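Local coordinates for protein glycoside hydrolase family 81 (Clostridium thermocellum, PDB 6FOP) that probably hydrolyses internal beta-1,3-glucosidic bonds of laminarin and related beta-1,3-glucans as part of the cellulosome, at residues Y217-C223 and N256-I260; T240-T244 and I521-T526. All coordinates share one frame; numbering follows the deposited sequence.

Contact 1: Y217-C223 and N256-I260; sequences YKDYAYC and NKGTI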
loop_
_atom_site.group_PDB
_atom_site.type_symbol
_atom_site.label_atom_id
_atom_site.label_comp_id
_atom_site.label_asym_id
_atom_site.label_seq_id
_atom_site.Cartn_x
_atom_site.Cartn_y
_atom_site.Cartn_z
ATOM N N TYR A 217 9.546 20.749 22.035
ATOM C CA TYR A 217 8.235 20.129 21.761
ATOM C C TYR A 217 7.083 21.024 22.219
ATOM O O TYR A 217 6.082 21.128 21.531
ATOM C CB TYR A 217 8.159 18.728 22.321
ATOM C CG TYR A 217 8.850 17.693 21.439
ATOM C CD1 TYR A 217 10.230 17.679 21.286
ATOM C CD2 TYR A 217 8.108 16.732 20.758
ATOM C CE1 TYR A 217 10.852 16.729 20.490
ATOM C CE2 TYR A 217 8.719 15.784 19.960
ATOM C CZ TYR A 217 10.086 15.797 19.833
ATOM O OH TYR A 217 10.711 14.855 19.043
ATOM N N LYS A 218 7.241 21.723 23.348
ATOM C CA LYS A 218 6.239 22.696 23.774
ATOM C C LYS A 218 6.059 23.795 22.750
ATOM O O LYS A 218 4.938 24.240 22.520
ATOM C CB LYS A 218 6.595 23.267 25.148
ATOM C CG LYS A 218 5.554 24.238 25.670
ATOM C CD LYS A 218 5.971 24.871 26.981
ATOM C CE LYS A 218 4.904 25.876 27.412
ATOM N NZ LYS A 218 5.318 26.748 28.538
ATOM N N ASP A 219 7.158 24.229 22.122
ATOM C CA ASP A 219 7.064 25.283 21.126
ATOM C C ASP A 219 6.057 24.987 20.022
ATOM O O ASP A 219 5.457 25.916 19.491
ATOM C CB ASP A 219 8.413 25.555 20.451
ATOM C CG ASP A 219 9.399 26.288 21.325
ATOM O OD1 ASP A 219 8.994 26.981 22.264
ATOM O OD2 ASP A 219 10.621 26.194 21.011
ATOM N N TYR A 220 5.922 23.721 19.640
ATOM C CA TYR A 220 4.987 23.337 18.558
ATOM C C TYR A 220 3.761 22.564 19.031
ATOM O O TYR A 220 2.929 22.170 18.235
ATOM C CB TYR A 220 5.750 22.579 17.454
ATOM C CG TYR A 220 6.860 23.430 16.891
ATOM C CD1 TYR A 220 6.583 24.471 16.005
ATOM C CD2 TYR A 220 8.179 23.289 17.356
ATOM C CE1 TYR A 220 7.594 25.282 15.517
ATOM C CE2 TYR A 220 9.181 24.103 16.888
ATOM C CZ TYR A 220 8.880 25.103 15.976
ATOM O OH TYR A 220 9.872 25.897 15.524
ATOM N N ALA A 221 3.578 22.441 20.352
ATOM C CA ALA A 221 2.482 21.629 20.909
ATOM C C ALA A 221 1.103 22.194 20.662
ATOM O O ALA A 221 0.098 21.465 20.760
ATOM C CB ALA A 221 2.675 21.384 22.413
ATOM N N TYR A 222 1.032 23.491 20.383
ATOM C CA TYR A 222 -0.224 24.172 20.181
ATOM C C TYR A 222 -0.551 24.431 18.730
ATOM O O TYR A 222 -1.492 25.154 18.436
ATOM C CB TYR A 222 -0.307 25.444 21.078
ATOM C CG TYR A 222 0.028 25.112 22.519
ATOM C CD1 TYR A 222 -0.864 24.399 23.297
ATOM C CD2 TYR A 222 1.263 25.400 23.050
ATOM C CE1 TYR A 222 -0.551 24.020 24.605
ATOM C CE2 TYR A 222 1.594 25.041 24.364
ATOM C CZ TYR A 222 0.673 24.370 25.145
ATOM O OH TYR A 222 1.012 24.014 26.434
ATOM N N CYS A 223 0.227 23.830 17.828
ATOM C CA CYS A 223 -0.024 23.899 16.388
ATOM C C CYS A 223 -0.747 22.616 16.018
ATOM O O CYS A 223 -0.138 21.604 15.675
ATOM C CB CYS A 223 1.290 24.074 15.641
ATOM S SG CYS A 223 2.054 25.687 15.918
ATOM N N ASN A 256 4.662 30.639 17.740
ATOM C CA ASN A 256 5.301 29.680 16.866
ATOM C C ASN A 256 4.277 29.106 15.894
ATOM O O ASN A 256 3.108 28.885 16.245
ATOM C CB ASN A 256 5.944 28.547 17.687
ATOM C CG ASN A 256 7.037 29.052 18.610
ATOM O OD1 ASN A 256 7.982 29.677 18.154
ATOM N ND2 ASN A 256 6.908 28.805 19.891
ATOM N N LYS A 257 4.727 28.809 14.679
ATOM C CA LYS A 257 3.894 28.112 13.711
ATOM C C LYS A 257 4.758 27.099 12.973
ATOM O O LYS A 257 5.712 27.451 12.293
ATOM C CB LYS A 257 3.232 29.071 12.720
ATOM C CG LYS A 257 2.151 28.373 11.900
ATOM C CD LYS A 257 1.371 29.312 11.010
ATOM C CE LYS A 257 0.303 28.545 10.271
ATOM N NZ LYS A 257 -0.492 29.453 9.407
ATOM N N GLY A 258 4.413 25.846 13.149
ATOM C CA GLY A 258 5.098 24.728 12.515
ATOM C C GLY A 258 4.664 23.459 13.185
ATOM O O GLY A 258 3.728 23.450 13.956
ATOM N N THR A 259 5.348 22.368 12.861
ATOM C CA THR A 259 5.174 21.121 13.572
ATOM C C THR A 259 6.407 20.254 13.385
ATOM O O THR A 259 7.382 20.666 12.720
ATOM C CB THR A 259 3.865 20.390 13.185
ATOM O OG1 THR A 259 3.586 19.367 14.138
ATOM C CG2 THR A 259 3.918 19.759 11.806
ATOM N N ILE A 260 6.408 19.132 14.093
ATOM C CA ILE A 260 7.460 18.155 14.011
ATOM C C ILE A 260 6.870 16.952 13.279
ATOM O O ILE A 260 5.888 16.374 13.721
ATOM C CB ILE A 260 7.960 17.737 15.403
ATOM C CG1 ILE A 260 8.503 18.930 16.187
ATOM C CG2 ILE A 260 9.032 16.653 15.271
ATOM C CD1 ILE A 260 8.794 18.641 17.656
HETATM O O HOH W 1 7.926 29.846 22.481
HETATM O O HOH W 2 2.219 20.413 16.263
#
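Ile260 and Tyr217 meet because both first torsions place the gamma carbon beside the backbone N (CG1 of Ile260 at -60°, CG of Tyr217 at -80°), and the extended end of the isoleucine then sets CD1 over the middle of the tyrosine ring. This CH-pi contact is nearly vertical, with Ile260 CD1 3.6 Å from the Tyr217 ring centroid. Tyr217 OH and Tyr281 OH share a hydrogen bond.

At the helix end, the CD1 and CE1 atoms of Tyr220 bear on the backbone of 257-259, CD1 coming 3.6 Å from Gly258 C. Cys223 packs beside it: its CB is 3.0 Å from Gly258 O, while SG takes a long, weak hydrogen bond from Gly258 N at 3.6 Å. Further out, Asn256 ND2 bonds weakly to Asp219 O, 3.3 Å away, and water 1 joins the same amide to Asp219 OD1. A second water donates to Tyr220 O and Cys223 O and accepts from Thr259 OG1, 2.7 Å away, pinning the turn to the passing chain. The arrangement is a helix C-terminus running through a type I beta turn, Tyr220 to Cys223, into strand 223-235, with the loop that follows strand 240-251 packed alongside.

Contact 2: T240-T244 and I521-T526; sequences TLTTT and IYLYTT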
loop_
_atom_site.group_PDB
_atom_site.type_symbol
_atom_site.label_atom_id
_atom_site.label_comp_id
_atom_site.label_asym_id
_atom_site.label_seq_id
_atom_site.Cartn_x
_atom_site.Cartn_y
_atom_site.Cartn_z
ATOM N N THR A 240 11.399 10.700 -12.862
ATOM C CA THR A 240 11.282 10.807 -11.401
ATOM C C THR A 240 9.826 10.915 -10.983
ATOM O O THR A 240 8.971 11.354 -11.747
ATOM C CB THR A 240 12.013 12.029 -10.830
ATOM O OG1 THR A 240 11.495 13.218 -11.450
ATOM C CG2 THR A 240 13.487 11.916 -11.047
ATOM N N LEU A 241 9.578 10.519 -9.742
ATOM C CA LEU A 241 8.266 10.633 -9.122
ATOM C C LEU A 241 8.438 11.394 -7.810
ATOM O O LEU A 241 9.123 10.925 -6.906
ATOM C CB LEU A 241 7.687 9.236 -8.920
ATOM C CG LEU A 241 6.234 9.044 -8.509
ATOM C CD1 LEU A 241 6.076 9.356 -7.045
ATOM C CD2 LEU A 241 5.294 9.870 -9.350
ATOM N N THR A 242 7.851 12.588 -7.755
ATOM C CA THR A 242 7.905 13.462 -6.606
ATOM C C THR A 242 6.594 13.414 -5.847
ATOM O O THR A 242 5.523 13.483 -6.450
ATOM C CB THR A 242 8.170 14.888 -7.069
ATOM O OG1 THR A 242 9.442 14.940 -7.716
ATOM C CG2 THR A 242 8.186 15.855 -5.879
ATOM N N THR A 243 6.691 13.260 -4.532
ATOM C CA THR A 243 5.510 13.319 -3.655
ATOM C C THR A 243 5.734 14.415 -2.612
ATOM O O THR A 243 6.808 14.463 -2.003
ATOM C CB THR A 243 5.278 11.998 -2.910
ATOM O OG1 THR A 243 5.281 10.918 -3.862
ATOM C CG2 THR A 243 3.937 12.012 -2.173
ATOM N N THR A 244 4.743 15.290 -2.461
ATOM C CA THR A 244 4.739 16.326 -1.428
ATOM C C THR A 244 3.743 15.916 -0.346
ATOM O O THR A 244 2.647 15.464 -0.657
ATOM C CB THR A 244 4.434 17.703 -2.062
ATOM O OG1 THR A 244 5.435 17.962 -3.055
ATOM C CG2 THR A 244 4.500 18.840 -1.057
ATOM N N ILE A 521 2.051 5.442 -11.712
ATOM C CA ILE A 521 3.474 5.622 -11.476
ATOM C C ILE A 521 3.722 5.965 -10.017
ATOM O O ILE A 521 4.645 5.440 -9.390
ATOM C CB ILE A 521 4.105 6.609 -12.470
ATOM C CG1 ILE A 521 4.019 6.018 -13.882
ATOM C CG2 ILE A 521 5.539 6.951 -12.079
ATOM C CD1 ILE A 521 4.430 6.962 -14.984
ATOM N N TYR A 522 2.903 6.851 -9.473
ATOM C CA TYR A 522 2.957 7.196 -8.042
ATOM C C TYR A 522 2.817 5.966 -7.144
ATOM O O TYR A 522 3.646 5.689 -6.246
ATOM C CB TYR A 522 1.881 8.257 -7.736
ATOM C CG TYR A 522 1.487 8.398 -6.265
ATOM C CD1 TYR A 522 2.364 8.959 -5.344
ATOM C CD2 TYR A 522 0.274 7.925 -5.797
ATOM C CE1 TYR A 522 2.025 9.082 -4.002
ATOM C CE2 TYR A 522 -0.051 8.026 -4.448
ATOM C CZ TYR A 522 0.816 8.603 -3.572
ATOM O OH TYR A 522 0.474 8.690 -2.241
ATOM N N LEU A 523 1.748 5.208 -7.377
ATOM C CA LEU A 523 1.494 4.015 -6.556
ATOM C C LEU A 523 2.579 2.973 -6.684
ATOM O O LEU A 523 3.067 2.433 -5.690
ATOM C CB LEU A 523 0.124 3.428 -6.886
ATOM C CG LEU A 523 -1.074 4.347 -6.629
ATOM C CD1 LEU A 523 -2.332 3.805 -7.303
ATOM C CD2 LEU A 523 -1.310 4.502 -5.122
ATOM N N TYR A 524 2.906 2.641 -7.926
ATOM C CA TYR A 524 3.892 1.620 -8.218
ATOM C C TYR A 524 5.250 1.953 -7.633
ATOM O O TYR A 524 5.864 1.145 -6.922
ATOM C CB TYR A 524 3.996 1.465 -9.747
ATOM C CG TYR A 524 5.082 0.520 -10.216
ATOM C CD1 TYR A 524 4.877 -0.853 -10.288
ATOM C CD2 TYR A 524 6.331 1.004 -10.556
ATOM C CE1 TYR A 524 5.902 -1.702 -10.704
ATOM C CE2 TYR A 524 7.339 0.159 -10.994
ATOM C CZ TYR A 524 7.125 -1.191 -11.059
ATOM O OH TYR A 524 8.137 -2.007 -11.482
ATOM N N THR A 525 5.747 3.145 -7.936
ATOM C CA THR A 525 7.077 3.532 -7.508
ATOM C C THR A 525 7.173 3.564 -5.987
ATOM O O THR A 525 8.136 3.085 -5.393
ATOM C CB THR A 525 7.442 4.882 -8.143
ATOM O OG1 THR A 525 7.308 4.793 -9.588
ATOM C CG2 THR A 525 8.856 5.268 -7.814
ATOM N N THR A 526 6.138 4.128 -5.354
ATOM C CA THR A 526 6.180 4.250 -3.901
ATOM C C THR A 526 6.066 2.864 -3.235
ATOM O O THR A 526 6.854 2.550 -2.338
ATOM C CB THR A 526 5.083 5.176 -3.407
ATOM O OG1 THR A 526 5.178 6.449 -4.053
ATOM C CG2 THR A 526 5.233 5.379 -1.896
HETATM O O HOH W 3 5.144 8.624 -2.367
#
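Leu241, the first residue of strand 240-244 to touch helix 521-526, drives its isobutyl group at the backbone of the helix. With CG anti to the backbone N (chi1 -170°), the side chain reaches across so that CD2 lies 3.8 Å from Tyr522 CA. The same methyl meets Ile521 CG2 at 4.0 Å, and Leu241 CD1 approaches the near edge of the Tyr522 ring. Two residues on, Thr243 also faces the helix. Its OG1 sits in the plane of the Tyr522 ring, at the edge, 3.7 Å from CE1, and the two side chains cross at about a right angle. Trp232, from the neighbouring strand 223-235, stacks on that ring. Water 3 bridges the hydroxyls, 2.7 Å from Thr243 OG1 and donating to Thr526 OG1.

On the helix, Thr526 OG1 hydrogen-bonds to Tyr522 O at 2.8 Å. That carbonyl thus accepts both the backbone N-H and the hydroxyl of Thr526, from opposite faces of its plane. The strand and helix axes cross at 94°, which keeps the meeting short. Its chemistry is therefore mainly apolar, centred on Leu241, while the buried hydroxyls of Thr243 and Thr526 meet through a shared water, Thr526 being bonded also to Tyr522 O.

After about 200 mostly beta residues the chain reaches helix 211-220, whose end opens contact 1, and runs out along strand 223-235. It turns back into strand 240-251, whose first residues form one side of contact 2, before the loop at 256-260 returns to the helix end and closes contact 1 around this antiparallel pair. Contact 2 closes much later, when helix 514-534 arrives within the family 81 C-terminal domain. The two closures cross rather than nest, since 240-244 lies inside the loop of contact 1 and 521-526 far beyond it. Strands 223-235 and 240-251 lead from contact 1 to contact 2, whose centres are about 29 Å apart, and so connect the beta-rich region with the helical one.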